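Local coordinates for protein protease (Helicobacter pylori, PDB 5EUF) that is a zinc-dependent M16-family protease that probably cleaves the cytoplasmic tail of human junctional adhesion molecule A, weakening the gastric epithelial barrier, at residues 15-20 against 211-216; 35-40 against 185-190; 39-44 against 86-91. All coordinates share one frame; numbering follows the deposited sequence.

Contact 1 (15-20 against 211-216)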
ATOM      1  N   ASN B  15     -31.692  -2.734  17.306  1.00 47.24           N
ATOM      2  CA  ASN B  15     -30.952  -2.260  16.144  1.00 42.08           C
ATOM      3  C   ASN B  15     -29.521  -2.782  16.132  1.00 40.69           C
ATOM      4  O   ASN B  15     -28.705  -2.364  15.310  1.00 46.31           O
ATOM      5  CB  ASN B  15     -30.957  -0.732  16.099  1.00 30.11           C
ATOM      6  CG  ASN B  15     -30.551  -0.111  17.416  1.00 32.21           C
ATOM      7  OD1 ASN B  15     -30.005  -0.783  18.289  1.00 27.71           O
ATOM      8  ND2 ASN B  15     -30.817   1.180  17.568  1.00 47.45           N
ATOM      9  N   GLY B  16     -29.222  -3.694  17.053  1.00 31.86           N
ATOM     10  CA  GLY B  16     -27.914  -4.317  17.112  1.00 26.38           C
ATOM     11  C   GLY B  16     -26.909  -3.582  17.979  1.00 33.27           C
ATOM     12  O   GLY B  16     -25.769  -4.023  18.128  1.00 40.40           O
ATOM     13  N   LEU B  17     -27.325  -2.457  18.551  1.00 35.77           N
ATOM     14  CA  LEU B  17     -26.460  -1.703  19.449  1.00 26.20           C
ATOM     15  C   LEU B  17     -26.263  -2.447  20.765  1.00 31.21           C
ATOM     16  O   LEU B  17     -27.232  -2.846  21.414  1.00 29.13           O
ATOM     17  CB  LEU B  17     -27.035  -0.312  19.724  1.00 21.19           C
ATOM     18  CG  LEU B  17     -26.161   0.557  20.635  1.00 25.72           C
ATOM     19  CD1 LEU B  17     -25.230   1.426  19.812  1.00 25.70           C
ATOM     20  CD2 LEU B  17     -26.996   1.401  21.580  1.00 34.80           C
ATOM     21  N   GLN B  18     -25.007  -2.627  21.155  1.00 27.08           N
ATOM     22  CA  GLN B  18     -24.687  -3.289  22.411  1.00 22.13           C
ATOM     23  C   GLN B  18     -24.542  -2.269  23.533  1.00 29.08           C
ATOM     24  O   GLN B  18     -23.898  -1.234  23.366  1.00 37.07           O
ATOM     25  CB  GLN B  18     -23.407  -4.115  22.273  1.00 21.66           C
ATOM     26  CG  GLN B  18     -23.037  -4.895  23.526  1.00 49.87           C
ATOM     27  CD  GLN B  18     -21.855  -5.817  23.309  1.00 47.45           C
ATOM     28  OE1 GLN B  18     -21.179  -5.747  22.282  1.00 60.19           O
ATOM     29  NE2 GLN B  18     -21.603  -6.692  24.276  1.00 37.53           N
ATOM     30  N   VAL B  19     -25.152  -2.562  24.678  1.00 23.49           N
ATOM     31  CA  VAL B  19     -25.070  -1.675  25.830  1.00 39.66           C
ATOM     32  C   VAL B  19     -24.434  -2.400  27.008  1.00 34.08           C
ATOM     33  O   VAL B  19     -24.953  -3.413  27.475  1.00 31.10           O
ATOM     34  CB  VAL B  19     -26.456  -1.147  26.250  1.00 36.97           C
ATOM     35  CG1 VAL B  19     -26.309   0.042  27.187  1.00 33.85           C
ATOM     36  CG2 VAL B  19     -27.266  -0.760  25.028  1.00 33.32           C
ATOM     37  N   VAL B  20     -23.308  -1.878  27.483  1.00 36.50           N
ATOM     38  CA  VAL B  20     -22.584  -2.505  28.581  1.00 27.71           C
ATOM     39  C   VAL B  20     -22.493  -1.584  29.794  1.00 39.88           C
ATOM     40  O   VAL B  20     -21.957  -0.476  29.711  1.00 29.35           O
ATOM     41  CB  VAL B  20     -21.161  -2.918  28.160  1.00 27.76           C
ATOM     42  CG1 VAL B  20     -20.446  -3.594  29.319  1.00 25.14           C
ATOM     43  CG2 VAL B  20     -21.210  -3.835  26.941  1.00 25.10           C
ATOM     44  N   LYS B 211     -33.806   4.625  25.798  1.00 46.06           N
ATOM     45  CA  LYS B 211     -34.535   5.863  25.557  1.00 29.81           C
ATOM     46  C   LYS B 211     -33.972   6.621  24.356  1.00 40.75           C
ATOM     47  O   LYS B 211     -34.725   7.122  23.523  1.00 50.65           O
ATOM     48  CB  LYS B 211     -34.507   6.752  26.803  1.00 30.18           C
ATOM     49  CG  LYS B 211     -35.079   8.143  26.580  1.00 35.32           C
ATOM     50  CD  LYS B 211     -35.204   8.925  27.878  1.00 34.98           C
ATOM     51  CE  LYS B 211     -35.863  10.278  27.641  1.00 37.76           C
ATOM     52  NZ  LYS B 211     -36.053  11.049  28.905  1.00 50.43           N
ATOM     53  N   HIS B 212     -32.649   6.687  24.255  1.00 34.34           N
ATOM     54  CA  HIS B 212     -32.020   7.531  23.244  1.00 36.81           C
ATOM     55  C   HIS B 212     -31.525   6.778  22.009  1.00 39.23           C
ATOM     56  O   HIS B 212     -31.321   7.382  20.957  1.00 40.58           O
ATOM     57  CB  HIS B 212     -30.854   8.302  23.866  1.00 26.19           C
ATOM     58  CG  HIS B 212     -31.267   9.249  24.948  1.00 27.05           C
ATOM     59  ND1 HIS B 212     -31.291   8.891  26.279  1.00 40.11           N
ATOM     60  CD2 HIS B 212     -31.681  10.536  24.897  1.00 29.74           C
ATOM     61  CE1 HIS B 212     -31.696   9.921  27.002  1.00 35.85           C
ATOM     62  NE2 HIS B 212     -31.940  10.931  26.187  1.00 33.75           N
ATOM     63  N   PHE B 213     -31.341   5.468  22.123  1.00 25.93           N
ATOM     64  CA  PHE B 213     -30.676   4.731  21.055  1.00 29.11           C
ATOM     65  C   PHE B 213     -31.520   3.642  20.389  1.00 31.54           C
ATOM     66  O   PHE B 213     -31.240   3.252  19.257  1.00 52.02           O
ATOM     67  CB  PHE B 213     -29.383   4.111  21.594  1.00 37.94           C
ATOM     68  CG  PHE B 213     -28.352   5.125  22.003  1.00 36.64           C
ATOM     69  CD1 PHE B 213     -27.404   5.576  21.097  1.00 36.91           C
ATOM     70  CD2 PHE B 213     -28.332   5.634  23.291  1.00 33.31           C
ATOM     71  CE1 PHE B 213     -26.454   6.511  21.468  1.00 29.66           C
ATOM     72  CE2 PHE B 213     -27.384   6.569  23.669  1.00 36.27           C
ATOM     73  CZ  PHE B 213     -26.443   7.008  22.754  1.00 31.02           C
ATOM     74  N   GLU B 214     -32.547   3.154  21.077  1.00 27.03           N
ATOM     75  CA  GLU B 214     -33.328   2.030  20.565  1.00 38.84           C
ATOM     76  C   GLU B 214     -34.062   2.373  19.269  1.00 54.13           C
ATOM     77  O   GLU B 214     -34.302   1.500  18.434  1.00 57.28           O
ATOM     78  CB  GLU B 214     -34.332   1.554  21.617  1.00 39.72           C
ATOM     79  CG  GLU B 214     -35.000   0.228  21.287  1.00 56.76           C
ATOM     80  CD  GLU B 214     -36.032  -0.178  22.321  1.00 72.53           C
ATOM     81  OE1 GLU B 214     -36.847   0.680  22.725  1.00 71.47           O
ATOM     82  OE2 GLU B 214     -36.024  -1.357  22.731  1.00 78.45           O
ATOM     83  N   SER B 215     -34.403   3.647  19.101  1.00 51.10           N
ATOM     84  CA  SER B 215     -35.182   4.081  17.948  1.00 45.17           C
ATOM     85  C   SER B 215     -34.310   4.481  16.757  1.00 41.67           C
ATOM     86  O   SER B 215     -34.822   4.769  15.676  1.00 49.47           O
ATOM     87  CB  SER B 215     -36.094   5.245  18.341  1.00 35.81           C
ATOM     88  OG  SER B 215     -35.425   6.142  19.211  1.00 44.56           O
ATOM     89  N   LEU B 216     -32.994   4.498  16.950  1.00 35.94           N
ATOM     90  CA  LEU B 216     -32.076   4.823  15.860  1.00 36.64           C
ATOM     91  C   LEU B 216     -32.036   3.689  14.841  1.00 36.72           C
ATOM     92  O   LEU B 216     -32.061   2.515  15.205  1.00 45.87           O
ATOM     93  CB  LEU B 216     -30.669   5.109  16.392  1.00 25.34           C
ATOM     94  CG  LEU B 216     -30.515   6.409  17.185  1.00 36.29           C
ATOM     95  CD1 LEU B 216     -29.055   6.734  17.409  1.00 40.15           C
ATOM     96  CD2 LEU B 216     -31.214   7.559  16.479  1.00 36.73           C
TER

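Contact 2 (35-40 against 185-190)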
ATOM      1  N   VAL B  35     -18.964   5.677  23.959  1.00 31.66           N
ATOM      2  CA  VAL B  35     -19.528   5.195  22.707  1.00 24.78           C
ATOM      3  C   VAL B  35     -18.403   4.661  21.833  1.00 17.46           C
ATOM      4  O   VAL B  35     -17.547   5.417  21.381  1.00 23.76           O
ATOM      5  CB  VAL B  35     -20.290   6.292  21.950  1.00 35.80           C
ATOM      6  CG1 VAL B  35     -20.673   5.802  20.563  1.00 33.94           C
ATOM      7  CG2 VAL B  35     -21.523   6.709  22.728  1.00 42.51           C
ATOM      8  N   LEU B  36     -18.403   3.352  21.610  1.00 16.02           N
ATOM      9  CA  LEU B  36     -17.361   2.718  20.818  1.00 15.34           C
ATOM     10  C   LEU B  36     -17.864   2.358  19.424  1.00 40.43           C
ATOM     11  O   LEU B  36     -18.914   1.735  19.276  1.00 31.95           O
ATOM     12  CB  LEU B  36     -16.851   1.459  21.512  1.00 15.73           C
ATOM     13  CG  LEU B  36     -16.609   1.531  23.016  1.00 16.49           C
ATOM     14  CD1 LEU B  36     -16.188   0.165  23.531  1.00 17.06           C
ATOM     15  CD2 LEU B  36     -15.560   2.578  23.336  1.00 19.96           C
ATOM     16  N   TYR B  37     -17.112   2.753  18.405  1.00 14.27           N
ATOM     17  CA  TYR B  37     -17.405   2.327  17.046  1.00 18.85           C
ATOM     18  C   TYR B  37     -16.339   1.347  16.578  1.00 16.44           C
ATOM     19  O   TYR B  37     -15.143   1.625  16.678  1.00 34.82           O
ATOM     20  CB  TYR B  37     -17.479   3.526  16.102  1.00 21.75           C
ATOM     21  CG  TYR B  37     -18.686   4.411  16.320  1.00 20.08           C
ATOM     22  CD1 TYR B  37     -19.920   4.087  15.764  1.00 22.59           C
ATOM     23  CD2 TYR B  37     -18.591   5.577  17.070  1.00 14.41           C
ATOM     24  CE1 TYR B  37     -21.023   4.897  15.953  1.00 26.14           C
ATOM     25  CE2 TYR B  37     -19.686   6.394  17.264  1.00 14.99           C
ATOM     26  CZ  TYR B  37     -20.901   6.049  16.708  1.00 27.62           C
ATOM     27  OH  TYR B  37     -21.995   6.859  16.905  1.00 27.67           O
ATOM     28  N   LYS B  38     -16.770   0.197  16.070  1.00 16.88           N
ATOM     29  CA  LYS B  38     -15.838  -0.813  15.575  1.00 13.74           C
ATOM     30  C   LYS B  38     -15.248  -0.395  14.233  1.00 21.95           C
ATOM     31  O   LYS B  38     -15.378  -1.110  13.239  1.00 13.27           O
ATOM     32  CB  LYS B  38     -16.534  -2.167  15.444  1.00 17.15           C
ATOM     33  CG  LYS B  38     -17.150  -2.679  16.735  1.00 18.81           C
ATOM     34  CD  LYS B  38     -17.878  -3.993  16.510  1.00 26.33           C
ATOM     35  CE  LYS B  38     -18.427  -4.557  17.808  1.00 31.86           C
ATOM     36  NZ  LYS B  38     -19.206  -5.804  17.574  1.00 44.72           N
ATOM     37  N   VAL B  39     -14.620   0.779  14.213  1.00 22.42           N
ATOM     38  CA  VAL B  39     -14.000   1.318  13.008  1.00 17.02           C
ATOM     39  C   VAL B  39     -12.632   1.898  13.311  1.00 19.20           C
ATOM     40  O   VAL B  39     -12.412   2.472  14.376  1.00 23.64           O
ATOM     41  CB  VAL B  39     -14.837   2.435  12.361  1.00 25.84           C
ATOM     42  CG1 VAL B  39     -14.636   2.424  10.853  1.00 26.32           C
ATOM     43  CG2 VAL B  39     -16.305   2.301  12.720  1.00 39.11           C
ATOM     44  N   GLY B  40     -11.720   1.768  12.358  1.00 20.26           N
ATOM     45  CA  GLY B  40     -10.398   2.345  12.497  1.00 18.77           C
ATOM     46  C   GLY B  40      -9.764   2.519  11.135  1.00 25.17           C
ATOM     47  O   GLY B  40     -10.453   2.506  10.115  1.00 22.34           O
ATOM     48  N   LEU B 185     -21.866   4.172   6.814  1.00 30.60           N
ATOM     49  CA  LEU B 185     -21.630   2.738   6.738  1.00 38.49           C
ATOM     50  C   LEU B 185     -21.078   2.185   8.046  1.00 33.64           C
ATOM     51  O   LEU B 185     -21.504   1.128   8.510  1.00 39.95           O
ATOM     52  CB  LEU B 185     -20.670   2.412   5.594  1.00 37.64           C
ATOM     53  CG  LEU B 185     -20.188   0.962   5.506  1.00 33.70           C
ATOM     54  CD1 LEU B 185     -21.359   0.013   5.334  1.00 21.13           C
ATOM     55  CD2 LEU B 185     -19.190   0.797   4.371  1.00 45.68           C
ATOM     56  N   TYR B 186     -20.136   2.905   8.644  1.00 32.45           N
ATOM     57  CA  TYR B 186     -19.410   2.388   9.796  1.00 31.17           C
ATOM     58  C   TYR B 186     -19.893   2.934  11.143  1.00 32.36           C
ATOM     59  O   TYR B 186     -19.484   2.441  12.193  1.00 17.02           O
ATOM     60  CB  TYR B 186     -17.917   2.668   9.629  1.00 20.61           C
ATOM     61  CG  TYR B 186     -17.255   1.818   8.566  1.00 28.08           C
ATOM     62  CD1 TYR B 186     -17.015   0.466   8.782  1.00 19.77           C
ATOM     63  CD2 TYR B 186     -16.865   2.367   7.349  1.00 29.31           C
ATOM     64  CE1 TYR B 186     -16.409  -0.318   7.814  1.00 25.95           C
ATOM     65  CE2 TYR B 186     -16.257   1.590   6.376  1.00 27.14           C
ATOM     66  CZ  TYR B 186     -16.033   0.249   6.614  1.00 39.31           C
ATOM     67  OH  TYR B 186     -15.430  -0.528   5.649  1.00 41.71           O
ATOM     68  N   TYR B 187     -20.766   3.938  11.117  1.00 30.18           N
ATOM     69  CA  TYR B 187     -21.336   4.477  12.353  1.00 26.46           C
ATOM     70  C   TYR B 187     -22.799   4.076  12.517  1.00 27.15           C
ATOM     71  O   TYR B 187     -23.617   4.853  13.008  1.00 31.66           O
ATOM     72  CB  TYR B 187     -21.208   6.000  12.399  1.00 21.14           C
ATOM     73  CG  TYR B 187     -19.841   6.499  12.806  1.00 24.28           C
ATOM     74  CD1 TYR B 187     -18.694   6.044  12.167  1.00 30.69           C
ATOM     75  CD2 TYR B 187     -19.698   7.442  13.816  1.00 26.46           C
ATOM     76  CE1 TYR B 187     -17.443   6.501  12.533  1.00 29.43           C
ATOM     77  CE2 TYR B 187     -18.448   7.909  14.188  1.00 27.39           C
ATOM     78  CZ  TYR B 187     -17.326   7.435  13.541  1.00 25.40           C
ATOM     79  OH  TYR B 187     -16.079   7.892  13.903  1.00 27.54           O
ATOM     80  N   GLN B 188     -23.125   2.864  12.091  1.00 36.75           N
ATOM     81  CA  GLN B 188     -24.445   2.308  12.333  1.00 20.51           C
ATOM     82  C   GLN B 188     -24.517   1.802  13.767  1.00 31.12           C
ATOM     83  O   GLN B 188     -23.501   1.409  14.337  1.00 28.65           O
ATOM     84  CB  GLN B 188     -24.751   1.177  11.354  1.00 21.11           C
ATOM     85  CG  GLN B 188     -24.526   1.528   9.898  1.00 35.95           C
ATOM     86  CD  GLN B 188     -24.955   0.415   8.963  1.00 50.55           C
ATOM     87  OE1 GLN B 188     -26.015  -0.185   9.141  1.00 53.92           O
ATOM     88  NE2 GLN B 188     -24.128   0.125   7.966  1.00 50.73           N
ATOM     89  N   PRO B 189     -25.719   1.826  14.359  1.00 31.94           N
ATOM     90  CA  PRO B 189     -25.950   1.268  15.695  1.00 31.87           C
ATOM     91  C   PRO B 189     -25.476  -0.182  15.815  1.00 37.15           C
ATOM     92  O   PRO B 189     -24.941  -0.571  16.852  1.00 38.79           O
ATOM     93  CB  PRO B 189     -27.470   1.358  15.850  1.00 33.40           C
ATOM     94  CG  PRO B 189     -27.857   2.518  15.000  1.00 38.20           C
ATOM     95  CD  PRO B 189     -26.913   2.510  13.830  1.00 34.64           C
ATOM     96  N   LYS B 190     -25.663  -0.963  14.753  1.00 38.81           N
ATOM     97  CA  LYS B 190     -25.226  -2.357  14.726  1.00 28.22           C
ATOM     98  C   LYS B 190     -23.704  -2.476  14.821  1.00 38.33           C
ATOM     99  O   LYS B 190     -23.170  -3.548  15.111  1.00 41.27           O
ATOM    100  CB  LYS B 190     -25.725  -3.044  13.452  1.00 22.24           C
TER

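Contact 3 (39-44 against 86-91)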
ATOM      1  N   VAL B  39     -14.620   0.779  14.213  1.00 22.42           N
ATOM      2  CA  VAL B  39     -14.000   1.318  13.008  1.00 17.02           C
ATOM      3  C   VAL B  39     -12.632   1.898  13.311  1.00 19.20           C
ATOM      4  O   VAL B  39     -12.412   2.472  14.376  1.00 23.64           O
ATOM      5  CB  VAL B  39     -14.837   2.435  12.361  1.00 25.84           C
ATOM      6  CG1 VAL B  39     -14.636   2.424  10.853  1.00 26.32           C
ATOM      7  CG2 VAL B  39     -16.305   2.301  12.720  1.00 39.11           C
ATOM      8  N   GLY B  40     -11.720   1.768  12.358  1.00 20.26           N
ATOM      9  CA  GLY B  40     -10.398   2.345  12.497  1.00 18.77           C
ATOM     10  C   GLY B  40      -9.764   2.519  11.135  1.00 25.17           C
ATOM     11  O   GLY B  40     -10.453   2.506  10.115  1.00 22.34           O
ATOM     12  N   SER B  41      -8.446   2.674  11.116  1.00 29.02           N
ATOM     13  CA  SER B  41      -7.721   2.818   9.865  1.00 21.19           C
ATOM     14  C   SER B  41      -7.686   1.491   9.115  1.00 30.59           C
ATOM     15  O   SER B  41      -7.400   1.455   7.918  1.00 26.93           O
ATOM     16  CB  SER B  41      -6.302   3.323  10.121  1.00 32.99           C
ATOM     17  OG  SER B  41      -5.561   2.398  10.898  1.00 42.26           O
ATOM     18  N   ARG B  42      -7.985   0.404   9.824  1.00 28.72           N
ATOM     19  CA  ARG B  42      -7.963  -0.927   9.227  1.00 31.15           C
ATOM     20  C   ARG B  42      -9.164  -1.131   8.307  1.00 32.50           C
ATOM     21  O   ARG B  42      -9.191  -2.057   7.496  1.00 38.94           O
ATOM     22  CB  ARG B  42      -7.938  -2.009  10.309  1.00 30.83           C
ATOM     23  CG  ARG B  42      -9.313  -2.421  10.789  1.00 48.27           C
ATOM     24  CD  ARG B  42      -9.255  -3.563  11.787  1.00 42.65           C
ATOM     25  NE  ARG B  42     -10.497  -4.325  11.767  1.00 35.36           N
ATOM     26  CZ  ARG B  42     -10.635  -5.496  11.159  1.00 40.09           C
ATOM     27  NH1 ARG B  42      -9.598  -6.042  10.541  1.00 47.36           N
ATOM     28  NH2 ARG B  42     -11.803  -6.126  11.174  1.00 50.76           N
ATOM     29  N   ASN B  43     -10.157  -0.260   8.441  1.00 29.09           N
ATOM     30  CA  ASN B  43     -11.339  -0.312   7.593  1.00 25.07           C
ATOM     31  C   ASN B  43     -11.238   0.668   6.431  1.00 17.76           C
ATOM     32  O   ASN B  43     -12.217   0.919   5.728  1.00 28.58           O
ATOM     33  CB  ASN B  43     -12.594  -0.025   8.414  1.00 21.32           C
ATOM     34  CG  ASN B  43     -12.721  -0.931   9.618  1.00 28.16           C
ATOM     35  OD1 ASN B  43     -12.320  -0.571  10.728  1.00 36.40           O
ATOM     36  ND2 ASN B  43     -13.279  -2.117   9.408  1.00 28.02           N
ATOM     37  N   GLU B  44     -10.048   1.224   6.235  1.00 22.13           N
ATOM     38  CA  GLU B  44      -9.813   2.163   5.144  1.00 25.38           C
ATOM     39  C   GLU B  44      -9.121   1.482   3.971  1.00 30.56           C
ATOM     40  O   GLU B  44      -8.774   0.300   4.035  1.00 36.17           O
ATOM     41  CB  GLU B  44      -8.971   3.347   5.621  1.00 12.74           C
ATOM     42  CG  GLU B  44      -9.563   4.107   6.792  1.00 23.12           C
ATOM     43  CD  GLU B  44      -8.620   5.163   7.321  1.00 32.91           C
ATOM     44  OE1 GLU B  44      -7.449   5.175   6.886  1.00 14.74           O
ATOM     45  OE2 GLU B  44      -9.046   5.983   8.166  1.00 48.91           O
ATOM     46  N   THR B  86      -9.047   7.919  17.758  1.00 26.01           N
ATOM     47  CA  THR B  86      -9.151   6.893  16.732  1.00 29.17           C
ATOM     48  C   THR B  86      -7.832   6.140  16.631  1.00 26.57           C
ATOM     49  O   THR B  86      -6.760   6.745  16.618  1.00 22.19           O
ATOM     50  CB  THR B  86      -9.514   7.492  15.363  1.00 31.79           C
ATOM     51  OG1 THR B  86      -8.533   8.469  14.995  1.00 61.05           O
ATOM     52  CG2 THR B  86     -10.874   8.159  15.419  1.00 24.82           C
ATOM     53  N   SER B  87      -7.909   4.817  16.575  1.00 13.42           N
ATOM     54  CA  SER B  87      -6.712   4.010  16.395  1.00 24.46           C
ATOM     55  C   SER B  87      -6.852   3.149  15.152  1.00 30.56           C
ATOM     56  O   SER B  87      -7.675   3.429  14.279  1.00 41.71           O
ATOM     57  CB  SER B  87      -6.448   3.141  17.626  1.00 26.62           C
ATOM     58  OG  SER B  87      -7.541   2.278  17.886  1.00 29.12           O
ATOM     59  N   PHE B  88      -6.045   2.099  15.075  1.00 23.85           N
ATOM     60  CA  PHE B  88      -6.079   1.197  13.937  1.00 22.75           C
ATOM     61  C   PHE B  88      -7.407   0.455  13.828  1.00 31.20           C
ATOM     62  O   PHE B  88      -7.902   0.212  12.728  1.00 29.56           O
ATOM     63  CB  PHE B  88      -4.937   0.186  14.031  1.00 19.61           C
ATOM     64  CG  PHE B  88      -3.577   0.786  13.834  1.00 23.87           C
ATOM     65  CD1 PHE B  88      -2.896   1.352  14.897  1.00 13.42           C
ATOM     66  CD2 PHE B  88      -2.977   0.774  12.586  1.00 20.32           C
ATOM     67  CE1 PHE B  88      -1.640   1.901  14.717  1.00 18.10           C
ATOM     68  CE2 PHE B  88      -1.721   1.321  12.401  1.00 17.62           C
ATOM     69  CZ  PHE B  88      -1.053   1.885  13.466  1.00 13.81           C
ATOM     70  N   ASP B  89      -7.983   0.106  14.975  1.00 32.37           N
ATOM     71  CA  ASP B  89      -9.102  -0.830  15.007  1.00 31.94           C
ATOM     72  C   ASP B  89     -10.397  -0.246  15.557  1.00 26.16           C
ATOM     73  O   ASP B  89     -11.486  -0.689  15.194  1.00 34.27           O
ATOM     74  CB  ASP B  89      -8.719  -2.058  15.835  1.00 20.18           C
ATOM     75  CG  ASP B  89      -7.426  -2.690  15.369  1.00 13.38           C
ATOM     76  OD1 ASP B  89      -7.186  -2.721  14.145  1.00 15.45           O
ATOM     77  OD2 ASP B  89      -6.647  -3.157  16.226  1.00 32.54           O
ATOM     78  N   ILE B  90     -10.279   0.744  16.433  1.00 27.27           N
ATOM     79  CA  ILE B  90     -11.435   1.233  17.174  1.00 22.20           C
ATOM     80  C   ILE B  90     -11.494   2.759  17.232  1.00 17.77           C
ATOM     81  O   ILE B  90     -10.481   3.424  17.451  1.00 26.23           O
ATOM     82  CB  ILE B  90     -11.436   0.653  18.613  1.00 43.08           C
ATOM     83  CG1 ILE B  90     -12.493   1.330  19.486  1.00 45.92           C
ATOM     84  CG2 ILE B  90     -10.061   0.791  19.252  1.00 40.46           C
ATOM     85  CD1 ILE B  90     -12.388   0.963  20.954  1.00 44.26           C
ATOM     86  N   THR B  91     -12.684   3.306  17.001  1.00 25.99           N
ATOM     87  CA  THR B  91     -12.952   4.723  17.238  1.00 25.61           C
ATOM     88  C   THR B  91     -13.716   4.871  18.552  1.00 21.36           C
ATOM     89  O   THR B  91     -14.719   4.190  18.768  1.00 19.57           O
ATOM     90  CB  THR B  91     -13.764   5.359  16.094  1.00 19.54           C
ATOM     91  OG1 THR B  91     -13.016   5.291  14.875  1.00 16.29           O
ATOM     92  CG2 THR B  91     -14.071   6.812  16.408  1.00 23.81           C
TER

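Contact 1 (15-20 against 211-216)
N15 points its carboxamide NH2 into the type I turn from F213 to L216, so that both carbonyl oxygens lie in the amide plane. The N15 side chain starts in the crowded position, with CG between the backbone N and the carbonyl carbon (chi1 50°), and this folds the amide back over its own loop. ND2 gives one N-H to F213 O at 2.7 Å, in a bond that bends to 132°. The other N-H runs nearly straight, 172°, to L216 O at 3.0 Å. On the far side of the same group, N15 OD1 accepts from L17 N at 3.2 Å, which closes an Asx turn. G16 sits at the middle of that turn with positive phi, where a side chain would jam against the preceding carbonyl.

Beside this polar grip, L17 and F213 cross obliquely. L17 has CG anti to its backbone N, which sends CD2 to F213 CB at 3.6 Å, near the root of the ring. L17 also leans on A192 and V194 of the neighbouring strand, and F213 packs on M113 of helix 102-113.

F213 O accepts from L216 N as well, so two donors hold it. An asparagine amide suits the site because its two ends act differently: the NH2 satisfies two turn carbonyls while the oxygen shapes the approach to strand 18-23.

Contact 2 (35-40 against 185-190)
Strand 30-37 of the six-stranded mixed sheet ends here against the chain leaving helix 176-186, close to the catalytic centre of this M16 peptidase. The Y187 side chain lies about 6 Å from that of E56, the likely proton acceptor. Y37 and Y187 form a face-to-face stack, with centroids 4.0 Å apart and planes at 24°. The side chains cross at about a right angle, and Y187 CD2 lies over the centre of the Y37 ring, 3.4 Å from Y37 CZ. In both tyrosines CG is anti to the carbonyl carbon, so each ring leaves beside its own backbone N and the two meet face to face.

Beyond the strand, K38 centres an inverse gamma turn whose V39 N to Y37 O bond is weak. That turn carries V39 to Y186, where its two methyls straddle one carbon: CG1 and CG2 each lie 3.5 Å from Y186 CB. CG2 also rests against Y186 O at 3.2 Å, an oxygen that accepts from N191 ND2. The branched valine thus fills the root of the tyrosine while its CG1 reaches along to the ring. On the helix side, Q188 NE2 returns to L185 O, 2.9 Å away and on a lone pair, tying the chain after the helix to its last turn.

No hydrogen bond crosses this contact. Stacking and apolar packing join the two segments. A tyrosine suits position 187 because one face stacks on Y37, the ring also meets that of H183, and its hydroxyl stays hydrogen-bonded to Y93 OH of strand 91-98, beside the active site.

Contact 3 (39-44 against 86-91)
The loop of the beta hairpin formed by strands 81-86 and 91-98 packs here against the loop that follows strand 30-37, near the zinc site. Backbone amides and carbonyls make most of the bonds. F88 O receives R42 N at 2.9 Å, in its carbonyl plane, with an angle of 152° at the hydrogen. S87 O takes S41 N in a weak bond of 3.3 Å. At the strand end T91 OG1, anti to its carbonyl carbon, donates to V39 O at 2.9 Å from well above the carbonyl plane. Between these bonds lies G40, whose CA reaches F88 O at 3.3 Å in a CA-H...O contact; a CB would collide with the hairpin backbone, so glycine suits this spot.

Each loop also satisfies itself. G40 N donates to N43 OD1 at 2.9 Å, along a lone pair, and G40 O accepts from N43 N. In the hairpin, I90 O is held by both S87 N and S87 OG, a serine folding its short side chain back onto its own turn.

The charged tips look elsewhere. R42, its chain extended from CG to NE, lays CD 3.2 Å from D89 OD1, yet its NE stays 4.4 Å from that oxygen, and guanidinium and carboxylate planes stand 76° apart. R42 instead forms a salt bridge with D307, while D89 OD1 and OD2 are bonded to Y160 OH and Q306 N. The hairpin also reaches E56, the likely proton acceptor, through a hydrogen bond between T86 OG1 and E56 OE1. Nearer the contact, S41 OG lies alongside the F88 side chain, 3.5 Å from F88 CD2.

In the fold
All three contacts are buried and serve the same six-stranded sheet, but they lie progressively nearer the centre of the chain. Contact 1 is peripheral, its centre about 24 Å from that point and away from the annotated sites; contact 2 lies at about 15 Å, and contact 3 at about 9 Å. Contacts 1 and 2 touch where N15 and L17 meet P189. Contacts 2 and 3 share V39 and G40, and Y37 N is probably hydrogen-bonded to T91 O. The chemistry changes along the way: one side-chain amide holding a turn, then aromatic and apolar packing, then chiefly backbone bonding between loops near the catalytic residues; there R42 and D89 turn away to D307, Y160 and Q306.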